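Local coordinates for Glyco_hydro_cc domain-containing protein (PDB 6UB0) that cleaves beta-1,3-glucan chains of curdlan as an exo-acting glycoside hydrolase of family GH128, subgroup III, and holds laminaribiose in its sugar cleft, at residues 44-49 and 95-100; 16-21 and 212-217. All blocks are in the same frame, centred on the assembly; numbering follows the deposited sequence.

Contact 1. Residues 44-49 and 95-100; sequences PMLWGP and KYMNPY. With BGC (beta-D-glucopyranose), chain B.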
# COMPACT_ATOMS: atom_id res chain seq x y z
N PRO A 44 -4.23 6.81 -6.82
CA PRO A 44 -4.19 7.98 -5.95
C PRO A 44 -4.33 7.60 -4.47
O PRO A 44 -4.99 6.60 -4.18
CB PRO A 44 -5.39 8.81 -6.43
CG PRO A 44 -5.62 8.31 -7.83
CD PRO A 44 -5.31 6.83 -7.78
N MET A 45 -3.65 8.37 -3.61
CA MET A 45 -3.78 8.26 -2.14
C MET A 45 -4.29 9.55 -1.51
O MET A 45 -3.73 10.62 -1.75
CB MET A 45 -2.47 7.80 -1.50
CG MET A 45 -2.51 7.94 0.02
SD MET A 45 -1.00 7.42 0.84
CE MET A 45 -1.26 5.66 0.99
N LEU A 46 -5.32 9.41 -0.68
CA LEU A 46 -5.69 10.38 0.38
C LEU A 46 -4.83 10.10 1.62
O LEU A 46 -5.13 9.20 2.34
CB LEU A 46 -7.18 10.24 0.70
CG LEU A 46 -7.69 11.25 1.73
CD1 LEU A 46 -7.15 12.62 1.38
CD2 LEU A 46 -9.23 11.25 1.80
N TRP A 47 -3.74 10.83 1.77
CA TRP A 47 -2.65 10.53 2.74
C TRP A 47 -3.14 10.74 4.17
O TRP A 47 -2.71 10.01 5.07
CB TRP A 47 -1.47 11.43 2.41
CG TRP A 47 -0.26 11.16 3.24
CD1 TRP A 47 0.77 10.32 2.96
CD2 TRP A 47 0.01 11.71 4.55
NE1 TRP A 47 1.71 10.37 3.95
CE2 TRP A 47 1.24 11.18 4.96
CE3 TRP A 47 -0.66 12.61 5.39
CZ2 TRP A 47 1.82 11.54 6.18
CZ3 TRP A 47 -0.09 12.95 6.61
CH2 TRP A 47 1.13 12.41 6.99
N GLY A 48 -3.91 11.80 4.34
CA GLY A 48 -4.37 12.33 5.64
C GLY A 48 -5.08 13.66 5.45
O GLY A 48 -5.21 14.21 4.35
N PRO A 49 -5.46 14.30 6.59
CA PRO A 49 -6.17 15.57 6.57
C PRO A 49 -5.60 16.67 5.66
O PRO A 49 -6.38 17.48 5.14
CB PRO A 49 -6.02 16.07 8.01
CG PRO A 49 -5.80 14.82 8.83
CD PRO A 49 -5.08 13.84 7.93
N LYS A 95 -16.77 10.13 4.88
CA LYS A 95 -16.93 11.45 4.22
C LYS A 95 -16.23 11.49 2.85
O LYS A 95 -16.88 11.95 1.90
CB LYS A 95 -16.43 12.60 5.08
CG LYS A 95 -16.60 13.99 4.48
CD LYS A 95 -16.51 15.12 5.53
CE LYS A 95 -15.90 16.40 4.99
NZ LYS A 95 -16.89 17.30 4.35
N TYR A 96 -14.96 11.11 2.77
CA TYR A 96 -14.04 11.51 1.67
C TYR A 96 -13.79 10.33 0.71
O TYR A 96 -13.51 10.59 -0.47
CB TYR A 96 -12.73 12.08 2.23
CG TYR A 96 -12.81 13.51 2.72
CD1 TYR A 96 -12.92 14.55 1.82
CD2 TYR A 96 -12.68 13.82 4.07
CE1 TYR A 96 -12.97 15.87 2.25
CE2 TYR A 96 -12.71 15.13 4.52
CZ TYR A 96 -12.86 16.17 3.60
OH TYR A 96 -12.94 17.49 3.99
N MET A 97 -13.91 9.09 1.18
CA MET A 97 -13.71 7.88 0.34
C MET A 97 -15.05 7.25 -0.14
O MET A 97 -15.16 6.98 -1.37
CB MET A 97 -12.88 6.87 1.13
CG MET A 97 -11.55 7.48 1.63
SD MET A 97 -10.26 7.69 0.36
CE MET A 97 -10.10 6.01 -0.27
N ASN A 98 -15.98 6.89 0.77
CA ASN A 98 -17.25 6.17 0.44
C ASN A 98 -17.93 6.70 -0.82
O ASN A 98 -18.61 5.95 -1.49
CB ASN A 98 -18.30 6.27 1.56
CG ASN A 98 -18.21 5.14 2.56
OD1 ASN A 98 -17.16 4.53 2.70
ND2 ASN A 98 -19.29 4.85 3.26
N PRO A 99 -17.94 8.04 -1.04
CA PRO A 99 -18.52 8.64 -2.25
C PRO A 99 -18.06 8.13 -3.61
O PRO A 99 -18.79 8.27 -4.51
CB PRO A 99 -18.06 10.11 -2.20
CG PRO A 99 -17.34 10.29 -0.85
CD PRO A 99 -17.67 9.07 -0.03
N TYR A 100 -16.83 7.62 -3.71
CA TYR A 100 -16.24 7.08 -4.96
C TYR A 100 -16.41 5.57 -5.05
O TYR A 100 -15.81 4.96 -5.91
CB TYR A 100 -14.77 7.49 -5.04
CG TYR A 100 -14.64 8.98 -4.96
CD1 TYR A 100 -14.86 9.75 -6.08
CD2 TYR A 100 -14.41 9.62 -3.74
CE1 TYR A 100 -14.79 11.12 -6.03
CE2 TYR A 100 -14.39 11.00 -3.67
CZ TYR A 100 -14.59 11.74 -4.81
OH TYR A 100 -14.55 13.09 -4.80
C2 BGC B . 5.83 9.41 3.74
C3 BGC B . 5.58 9.81 2.32
C4 BGC B . 6.86 9.50 1.56
C5 BGC B . 7.25 8.02 1.76
C6 BGC B . 8.57 7.49 1.17
C1 BGC B . 6.29 7.98 3.89
O2 BGC B . 4.56 9.56 4.39
O3 BGC B . 5.09 11.17 2.17
O4 BGC B . 6.54 9.88 0.22
O5 BGC B . 7.47 7.69 3.13
O6 BGC B . 9.62 8.42 1.57
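L46 meets the end of helix 86-96 chiefly through its CD2 methyl, while the very next residue, W47, turns the other way and binds sugar. CD2 of L46 lies 3.6 Å from CB of Y96 and also reaches the thioether of M97, its distance to SD being 4.0 Å. With CG anti to the backbone N (chi1 -177°), the L46 side chain runs straight out from the loop toward the helix end; it crosses Y96 at about a right angle and passes M97 in the opposite direction. The bend at chi2 (-75°) turns M97 SD toward L46, 4.0 Å from L46 CB; a further bend at chi3 directs only the terminal CE. The link is purely apolar. W55 of helix 52-64 packs against both L46 and M97 and closes the cluster, and the Y96 ring stacks on Y52. After M97 the chain forms a short 3-10 segment, 98-100, and Y100 N bonds to M97 O at 2.9 Å.

W47 NE1 donates to O2 of the beta-D-glucopyranose over 3.0 Å, at an N-H...O angle of 157°. The hydroxyl lies at the edge of the indole, near its plane, so the sugar is gripped by the N-H rather than stacked on the ring. R50 makes a cation-pi contact with the same indole, and Q81 and N10 bond the sugar too. A loop following a barrel strand thus has its leucine packed among the outer helices and its tryptophan in the glycan-binding cleft, as befits a TIM-barrel glycoside hydrolase.

Contact 2. Residues 16-21 and 212-217; sequences TAFEGG and DNLVKG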
# COMPACT_ATOMS: atom_id res chain seq x y z
N THR A 16 11.32 4.06 -14.99
CA THR A 16 11.93 3.52 -16.24
C THR A 16 12.88 2.35 -15.93
O THR A 16 12.88 1.38 -16.68
CB THR A 16 12.55 4.64 -17.08
OG1 THR A 16 11.43 5.24 -17.74
CG2 THR A 16 13.57 4.14 -18.08
N ALA A 17 13.63 2.39 -14.83
CA ALA A 17 14.61 1.34 -14.48
C ALA A 17 13.89 -0.01 -14.34
O ALA A 17 14.55 -1.02 -14.47
CB ALA A 17 15.38 1.70 -13.25
N PHE A 18 12.58 -0.01 -14.14
CA PHE A 18 11.76 -1.23 -13.91
C PHE A 18 10.95 -1.60 -15.16
O PHE A 18 10.20 -2.58 -15.07
CB PHE A 18 10.84 -1.00 -12.70
CG PHE A 18 11.63 -0.92 -11.43
CD1 PHE A 18 12.03 -2.08 -10.79
CD2 PHE A 18 12.01 0.31 -10.88
CE1 PHE A 18 12.78 -2.04 -9.63
CE2 PHE A 18 12.78 0.35 -9.72
CZ PHE A 18 13.17 -0.82 -9.10
N GLU A 19 11.14 -0.90 -16.28
CA GLU A 19 10.43 -1.18 -17.56
C GLU A 19 10.50 -2.65 -17.93
O GLU A 19 11.60 -3.21 -17.85
CB GLU A 19 11.03 -0.43 -18.73
CG GLU A 19 10.09 0.54 -19.38
CD GLU A 19 10.75 1.23 -20.56
OE1 GLU A 19 10.61 2.45 -20.69
OE2 GLU A 19 11.48 0.53 -21.30
N GLY A 20 9.36 -3.23 -18.32
CA GLY A 20 9.22 -4.63 -18.75
C GLY A 20 9.27 -5.64 -17.63
O GLY A 20 9.21 -6.84 -17.95
N GLY A 21 9.40 -5.23 -16.35
CA GLY A 21 9.21 -6.13 -15.20
C GLY A 21 7.72 -6.45 -15.00
O GLY A 21 6.87 -5.89 -15.69
N ASP A 212 12.68 4.40 -4.99
CA ASP A 212 13.75 5.42 -4.92
C ASP A 212 14.93 4.86 -4.14
O ASP A 212 16.00 5.44 -4.27
CB ASP A 212 13.30 6.75 -4.32
CG ASP A 212 12.16 7.36 -5.12
OD1 ASP A 212 11.23 6.61 -5.43
OD2 ASP A 212 12.23 8.59 -5.45
N ASN A 213 14.75 3.83 -3.30
CA ASN A 213 15.89 3.24 -2.57
C ASN A 213 16.45 2.07 -3.38
O ASN A 213 17.51 1.61 -3.02
CB ASN A 213 15.53 2.75 -1.16
CG ASN A 213 15.28 3.86 -0.15
OD1 ASN A 213 15.47 5.04 -0.41
ND2 ASN A 213 14.87 3.49 1.03
N LEU A 214 15.70 1.56 -4.37
CA LEU A 214 16.06 0.34 -5.16
C LEU A 214 16.86 0.73 -6.41
O LEU A 214 17.32 -0.18 -7.09
CB LEU A 214 14.77 -0.37 -5.57
CG LEU A 214 14.03 -1.09 -4.45
CD1 LEU A 214 12.71 -1.67 -4.98
CD2 LEU A 214 14.89 -2.20 -3.85
N VAL A 215 16.93 2.03 -6.70
CA VAL A 215 17.71 2.68 -7.79
C VAL A 215 18.69 3.66 -7.14
O VAL A 215 18.30 4.32 -6.16
CB VAL A 215 16.71 3.38 -8.72
CG1 VAL A 215 17.36 4.24 -9.79
CG2 VAL A 215 15.76 2.36 -9.32
N LYS A 216 19.92 3.79 -7.65
CA LYS A 216 20.90 4.78 -7.13
C LYS A 216 21.79 5.30 -8.27
O LYS A 216 22.41 4.47 -8.96
CB LYS A 216 21.71 4.12 -6.00
CG LYS A 216 22.90 4.92 -5.48
CD LYS A 216 22.55 6.04 -4.54
CE LYS A 216 23.66 7.07 -4.38
NZ LYS A 216 24.87 6.51 -3.72
N GLY A 217 21.83 6.62 -8.46
CA GLY A 217 22.57 7.30 -9.55
C GLY A 217 22.01 6.94 -10.91
O GLY A 217 22.79 6.74 -11.86
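The backbones stay well apart, the CA atoms of A17 and V215 being nearest at 7.5 Å, where a 3-10 turn faces the junction between a short, weakly bonded helix and strand 215-216. Both segments belong to the TIM-barrel catalytic core: 16-21 lies in the loop between strand 5-8 and strand 23-27, whereas residues 212-217 come after the last strand of the barrel, 203-208. F18, the last residue of the 3-10 segment, also starts a type II beta turn that runs to G21, closed by G21 N to F18 O at 3.0 Å; G20 has the positive phi (74°) that suits glycine at its third position.

Side chains alone bridge the gap. The CA-CB bond of F18 does not itself head for 212-217, but a chi1 of -69° swings the ring round until its CE2-CZ side faces L214 and V215. CB of L214 sits at the ring edge, near its plane, 3.9 Å from F18 CZ. L220 of strand 219-220, the antiparallel partner of 215-216, packs against A17, F18 and V215, while L214 leans on V223 and Y227 of helix 222-229. A17 O accepts a hydrogen bond from K228 NZ of that helix. One branch of V215 serves both A17 and F18: its CG2 comes obliquely to the F18 ring, 3.6 Å from CE2, and lies 4.0 Å from the methyl CB of A17.

Overall arrangement
From the N terminus, the chain leaves strand 5-8 and enters the loop at 16-21, the first half of contact 2, whose partner at 212-217 comes only after the last parallel strand. Contact 2 therefore spans almost the whole barrel, bringing the loop after the first strand to the chain's C-terminal region. Contact 1 falls wholly within that span: it closes a shorter excursion, from the loop after strand 41-42 through helix 52-64 and strand 69-71 to the end of helix 86-96. The two do not cross. The centres of contact 1 and contact 2 are about 29 Å apart. Their nearest atoms are about 14 Å apart, so they join separate parts of one catalytic core without touching.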